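Local coordinates for diaminopimelate decarboxylase (Methanocaldococcus jannaschii, PDB 1TWI), which decarboxylates meso-diaminopimelate to L-lysine as a pyridoxal 5'-phosphate-dependent homodimer, the final step of lysine biosynthesis, at residues 93-98 against 106-111; 161-166 against 173-178. All coordinates share one frame; numbering follows the deposited sequence.

Both contacts lie in the pyridoxal-binding TIM-barrel domain, but they share no helix or strand, and their centres are 27 Å apart. Contact 1 is core: every residue that touches is buried, and it joins barrel strand 108-110 to helix 92-100 chiefly through methyl groups. Contact 2 lies farther from the middle of the chain, where the loop after strand 153-160 meets helix 169-177. One partly exposed leucine closes it, and besides methyl and proline carbons it meets a backbone carbonyl; the loop itself contains two turns. Residues of both contacts also touch the second subunit.

Contact 1: residues 93-98 against 106-111; sequences GELYIA and KKIVFN
L95 and A98 on helix 92-100 pack against I108 on strand 108-110, a small, fully buried, apolar helix-on-strand contact inside one beta-alpha-beta unit of the TIM barrel. The helix offers residues three apart, so both lie on one face, and I108 meets each with a different branch. Its CG2 approaches L95 CD1 at 3.9 Å. Its other arm, ending in CD1, reaches A98 CB, also at 3.9 Å. That division follows from the isoleucine torsion: CG1 lies beside the backbone N and opposite the carbonyl carbon (chi1 -66°), and with chi2 extended the arm runs toward the alanine while CG2 is left for the leucine. The side chains of L95 and I108 meet at roughly a right angle, methyl against methyl. The second methyl of L95, CD2, passes F110 CE2 loosely at 4.5 Å. The F110 side chain leaves the strand to one side, and its ring brings CE2 nearer to the helix. All of this is dispersion packing at ordinary van der Waals distance, and polar groups play no part in it. Farther along the chain, N111 touches the cofactor and is tied by its side-chain amide to D88, N132 and E290, the last a residue of the cofactor site. I108 lies three residues before this asparagine, its side chain about 12 Å from the bound pyridoxal phosphate. V89 on neighbouring strand 86-89 touches both I108 and A98, while M122 of helix 117-125 covers L95. Helix 92-100 thus packs on strands 86-89 and 108-110, with helix 117-125 as its neighbour on the L95 side.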
loop_
_atom_site.group_PDB
_atom_site.type_symbol
_atom_site.label_atom_id
_atom_site.label_comp_id
_atom_site.label_asym_id
_atom_site.label_seq_id
_atom_site.Cartn_x
_atom_site.Cartn_y
_atom_site.Cartn_z
ATOM N N GLY A 93 -3.975 -11.069 14.387
ATOM C CA GLY A 93 -5.036 -11.165 13.401
ATOM C C GLY A 93 -4.884 -12.445 12.564
ATOM O O GLY A 93 -5.877 -13.152 12.324
ATOM N N GLU A 94 -3.660 -12.740 12.121
ATOM C CA GLU A 94 -3.453 -13.957 11.356
ATOM C C GLU A 94 -3.638 -15.174 12.236
ATOM O O GLU A 94 -4.191 -16.165 11.762
ATOM C CB GLU A 94 -2.053 -13.973 10.713
ATOM C CG GLU A 94 -1.994 -12.981 9.495
ATOM C CD GLU A 94 -0.629 -12.947 8.792
ATOM O OE1 GLU A 94 0.268 -13.651 9.276
ATOM O OE2 GLU A 94 -0.465 -12.218 7.771
ATOM N N LEU A 95 -3.253 -15.097 13.516
ATOM C CA LEU A 95 -3.398 -16.271 14.389
ATOM C C LEU A 95 -4.932 -16.533 14.572
ATOM O O LEU A 95 -5.438 -17.689 14.551
ATOM C CB LEU A 95 -2.744 -15.995 15.744
ATOM C CG LEU A 95 -3.071 -17.081 16.804
ATOM C CD1 LEU A 95 -2.618 -18.445 16.241
ATOM C CD2 LEU A 95 -2.353 -16.801 18.140
ATOM N N TYR A 96 -5.665 -15.447 14.760
ATOM C CA TYR A 96 -7.129 -15.524 14.917
ATOM C C TYR A 96 -7.711 -16.209 13.667
ATOM O O TYR A 96 -8.527 -17.131 13.746
ATOM C CB TYR A 96 -7.652 -14.074 15.037
ATOM C CG TYR A 96 -9.101 -13.919 15.366
ATOM C CD1 TYR A 96 -9.508 -13.951 16.698
ATOM C CD2 TYR A 96 -10.048 -13.684 14.370
ATOM C CE1 TYR A 96 -10.839 -13.754 17.041
ATOM C CE2 TYR A 96 -11.417 -13.467 14.705
ATOM C CZ TYR A 96 -11.775 -13.512 16.062
ATOM O OH TYR A 96 -13.077 -13.317 16.478
ATOM N N ILE A 97 -7.336 -15.728 12.486
ATOM C CA ILE A 97 -7.837 -16.353 11.263
ATOM C C ILE A 97 -7.405 -17.852 11.160
ATOM O O ILE A 97 -8.219 -18.702 10.735
ATOM C CB ILE A 97 -7.351 -15.547 10.004
ATOM C CG1 ILE A 97 -8.058 -14.191 9.938
ATOM C CG2 ILE A 97 -7.636 -16.294 8.742
ATOM C CD1 ILE A 97 -7.297 -13.217 8.997
ATOM N N ALA A 98 -6.162 -18.187 11.516
ATOM C CA ALA A 98 -5.735 -19.596 11.435
ATOM C C ALA A 98 -6.598 -20.481 12.319
ATOM O O ALA A 98 -7.006 -21.582 11.897
ATOM C CB ALA A 98 -4.215 -19.776 11.831
ATOM N N LYS A 106 -0.730 -27.483 16.607
ATOM C CA LYS A 106 0.622 -27.975 16.464
ATOM C C LYS A 106 1.177 -27.735 15.081
ATOM O O LYS A 106 2.287 -28.168 14.827
ATOM C CB LYS A 106 0.718 -29.476 16.783
ATOM C CG LYS A 106 0.872 -29.796 18.261
ATOM C CD LYS A 106 1.805 -28.805 19.038
ATOM C CE LYS A 106 0.944 -27.757 19.744
ATOM N NZ LYS A 106 1.785 -26.847 20.533
ATOM N N LYS A 107 0.399 -27.134 14.174
ATOM C CA LYS A 107 0.931 -26.804 12.847
ATOM C C LYS A 107 0.956 -25.280 12.690
ATOM O O LYS A 107 0.959 -24.773 11.585
ATOM C CB LYS A 107 0.069 -27.401 11.717
ATOM C CG LYS A 107 0.108 -28.934 11.675
ATOM C CD LYS A 107 -0.788 -29.480 10.513
ATOM C CE LYS A 107 -0.585 -31.012 10.283
ATOM N NZ LYS A 107 -1.449 -31.497 9.151
ATOM N N ILE A 108 0.937 -24.563 13.801
ATOM C CA ILE A 108 0.984 -23.100 13.724
ATOM C C ILE A 108 2.285 -22.566 14.326
ATOM O O ILE A 108 2.599 -22.905 15.482
ATOM C CB ILE A 108 -0.230 -22.473 14.476
ATOM C CG1 ILE A 108 -1.542 -22.854 13.748
ATOM C CG2 ILE A 108 -0.140 -20.915 14.441
ATOM C CD1 ILE A 108 -2.847 -22.361 14.482
ATOM N N VAL A 109 3.030 -21.754 13.555
ATOM C CA VAL A 109 4.244 -21.112 14.100
ATOM C C VAL A 109 3.987 -19.610 13.979
ATOM O O VAL A 109 3.336 -19.133 13.040
ATOM C CB VAL A 109 5.586 -21.500 13.349
ATOM C CG1 VAL A 109 5.917 -23.029 13.674
ATOM C CG2 VAL A 109 5.456 -21.297 11.835
ATOM N N PHE A 110 4.490 -18.879 14.958
ATOM C CA PHE A 110 4.263 -17.419 15.039
ATOM C C PHE A 110 5.585 -16.647 14.845
ATOM O O PHE A 110 6.500 -16.760 15.657
ATOM C CB PHE A 110 3.656 -17.126 16.446
ATOM C CG PHE A 110 2.959 -15.780 16.570
ATOM C CD1 PHE A 110 3.299 -14.713 15.741
ATOM C CD2 PHE A 110 2.005 -15.583 17.580
ATOM C CE1 PHE A 110 2.719 -13.431 15.902
ATOM C CE2 PHE A 110 1.404 -14.334 17.761
ATOM C CZ PHE A 110 1.766 -13.232 16.915
ATOM N N ASN A 111 5.707 -15.927 13.737
ATOM C CA ASN A 111 6.891 -15.097 13.426
ATOM C C ASN A 111 6.573 -13.648 13.714
ATOM O O ASN A 111 5.402 -13.269 13.783
ATOM C CB ASN A 111 7.213 -15.173 11.908
ATOM C CG ASN A 111 7.934 -16.424 11.550
ATOM O OD1 ASN A 111 9.001 -16.657 12.070
ATOM N ND2 ASN A 111 7.344 -17.260 10.663
#

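Contact 2: residues 161-166 against 173-178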
loop_
_atom_site.group_PDB
_atom_site.type_symbol
_atom_site.label_atom_id
_atom_site.label_comp_id
_atom_site.label_asym_id
_atom_site.label_seq_id
_atom_site.Cartn_x
_atom_site.Cartn_y
_atom_site.Cartn_z
ATOM N N PRO A 161 22.028 -17.015 10.132
ATOM C CA PRO A 161 23.210 -17.871 9.936
ATOM C C PRO A 161 24.321 -17.162 9.225
ATOM O O PRO A 161 24.110 -16.126 8.576
ATOM C CB PRO A 161 22.656 -19.086 9.188
ATOM C CG PRO A 161 21.542 -18.509 8.373
ATOM C CD PRO A 161 20.947 -17.356 9.194
ATOM N N ASN A 162 25.513 -17.738 9.351
ATOM C CA ASN A 162 26.680 -17.127 8.806
ATOM C C ASN A 162 26.862 -17.470 7.299
ATOM O O ASN A 162 27.805 -18.159 6.930
ATOM C CB ASN A 162 27.866 -17.609 9.652
ATOM C CG ASN A 162 29.088 -16.729 9.487
ATOM O OD1 ASN A 162 30.206 -17.129 9.837
ATOM N ND2 ASN A 162 28.885 -15.519 8.961
ATOM N N VAL A 163 25.931 -16.996 6.469
ATOM C CA VAL A 163 25.944 -17.209 5.021
ATOM C C VAL A 163 27.231 -16.652 4.392
ATOM O O VAL A 163 27.665 -15.564 4.750
ATOM C CB VAL A 163 24.765 -16.499 4.388
ATOM C CG1 VAL A 163 24.915 -16.483 2.901
ATOM C CG2 VAL A 163 23.465 -17.206 4.816
ATOM N N ASN A 164 27.836 -17.388 3.468
ATOM C CA ASN A 164 29.068 -16.913 2.830
ATOM C C ASN A 164 28.800 -15.600 2.057
ATOM O O ASN A 164 28.142 -15.616 1.018
ATOM C CB ASN A 164 29.577 -17.944 1.828
ATOM C CG ASN A 164 30.972 -17.617 1.323
ATOM O OD1 ASN A 164 31.356 -16.429 1.236
ATOM N ND2 ASN A 164 31.753 -18.669 0.984
ATOM N N PRO A 165 29.355 -14.474 2.520
ATOM C CA PRO A 165 29.168 -13.173 1.872
ATOM C C PRO A 165 29.843 -13.068 0.486
ATOM O O PRO A 165 29.495 -12.196 -0.325
ATOM C CB PRO A 165 29.766 -12.198 2.888
ATOM C CG PRO A 165 30.845 -12.966 3.435
ATOM C CD PRO A 165 30.302 -14.362 3.637
ATOM N N LYS A 166 30.788 -13.967 0.211
ATOM C CA LYS A 166 31.475 -13.934 -1.073
ATOM C C LYS A 166 30.563 -14.576 -2.121
ATOM O O LYS A 166 30.426 -14.082 -3.233
ATOM C CB LYS A 166 32.808 -14.709 -0.986
ATOM C CG LYS A 166 33.680 -14.401 0.265
ATOM C CD LYS A 166 34.302 -12.999 0.251
ATOM C CE LYS A 166 34.931 -12.592 1.642
ATOM N NZ LYS A 166 33.903 -12.456 2.791
ATOM N N THR A 173 23.807 -9.556 3.254
ATOM C CA THR A 173 23.571 -8.165 3.619
ATOM C C THR A 173 22.190 -8.047 4.274
ATOM O O THR A 173 22.019 -7.332 5.268
ATOM C CB THR A 173 23.678 -7.277 2.383
ATOM O OG1 THR A 173 25.074 -7.156 2.029
ATOM C CG2 THR A 173 23.102 -5.884 2.662
ATOM N N GLY A 174 21.231 -8.794 3.738
ATOM C CA GLY A 174 19.870 -8.796 4.285
ATOM C C GLY A 174 19.866 -9.341 5.703
ATOM O O GLY A 174 19.295 -8.731 6.608
ATOM N N LEU A 175 20.509 -10.474 5.926
ATOM C CA LEU A 175 20.514 -11.044 7.265
ATOM C C LEU A 175 21.185 -10.151 8.307
ATOM O O LEU A 175 20.805 -10.192 9.485
ATOM C CB LEU A 175 21.208 -12.412 7.279
ATOM C CG LEU A 175 20.433 -13.491 6.543
ATOM C CD1 LEU A 175 21.333 -14.711 6.344
ATOM C CD2 LEU A 175 19.139 -13.837 7.336
ATOM N N LYS A 176 22.185 -9.357 7.879
ATOM C CA LYS A 176 22.917 -8.527 8.814
ATOM C C LYS A 176 22.331 -7.158 9.031
ATOM O O LYS A 176 22.403 -6.614 10.126
ATOM C CB LYS A 176 24.367 -8.368 8.353
ATOM C CG LYS A 176 25.184 -9.624 8.542
ATOM C CD LYS A 176 26.544 -9.476 7.851
ATOM C CE LYS A 176 27.515 -10.600 8.244
ATOM N NZ LYS A 176 27.798 -10.682 9.712
ATOM N N LYS A 177 21.727 -6.598 7.997
ATOM C CA LYS A 177 21.218 -5.239 8.103
ATOM C C LYS A 177 19.739 -5.113 8.402
ATOM O O LYS A 177 19.292 -4.041 8.743
ATOM C CB LYS A 177 21.489 -4.466 6.797
ATOM C CG LYS A 177 22.974 -4.090 6.583
ATOM C CD LYS A 177 23.151 -3.200 5.351
ATOM C CE LYS A 177 24.637 -2.944 5.008
ATOM N NZ LYS A 177 24.707 -2.029 3.776
ATOM N N ASN A 178 18.970 -6.188 8.277
ATOM C CA ASN A 178 17.525 -6.034 8.460
ATOM C C ASN A 178 17.198 -6.165 9.918
ATOM O O ASN A 178 18.071 -6.533 10.756
ATOM C CB ASN A 178 16.783 -7.057 7.582
ATOM C CG ASN A 178 16.919 -6.743 6.094
ATOM O OD1 ASN A 178 16.891 -7.644 5.241
ATOM N ND2 ASN A 178 17.039 -5.459 5.771
#
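L175 is the side chain that meets P161 and V163, and it can be followed outward from helix 169-177. CB and CG serve as a stalk: both stay more than 4.5 Å from any atom of 161-166. CG sits beside the backbone N (chi1 -69°), and the extended second torsion then carries CD1 away from the helix into the loop. This methyl makes the contact. It meets V163 CG2 at 3.6 Å. L175 CD1 also lies 3.8 Å from the carbonyl O of P161. On the proline ring, P161 CD is 3.9 Å from L175 CD1. The other methyl, CD2, grazes P161 CD at 4.4 Å. Proline and valine each cross the leucine at about a right angle.

The loop carries two turns of its own. Between the two residues that L175 touches, N162 is the centre of an inverse gamma turn in which V163 N bonds weakly to P161 O. Further on, N164 OD1 accepts from K166 N at 2.7 Å in an Asx turn, with an N-H...O angle of 148°. Behind the loop, helix 219-237 packs on P161 and V163, and its E223 accepts from N164 N. Where helix 169-177 ends, N178 packs on S360 of the second subunit. The arrangement is a beta-to-alpha loop of the TIM barrel, leaving the C-terminal end of strand 153-160 and folded back onto the short helix that follows it, with the side chain of L175 about 10 Å from the bound pyridoxal phosphate.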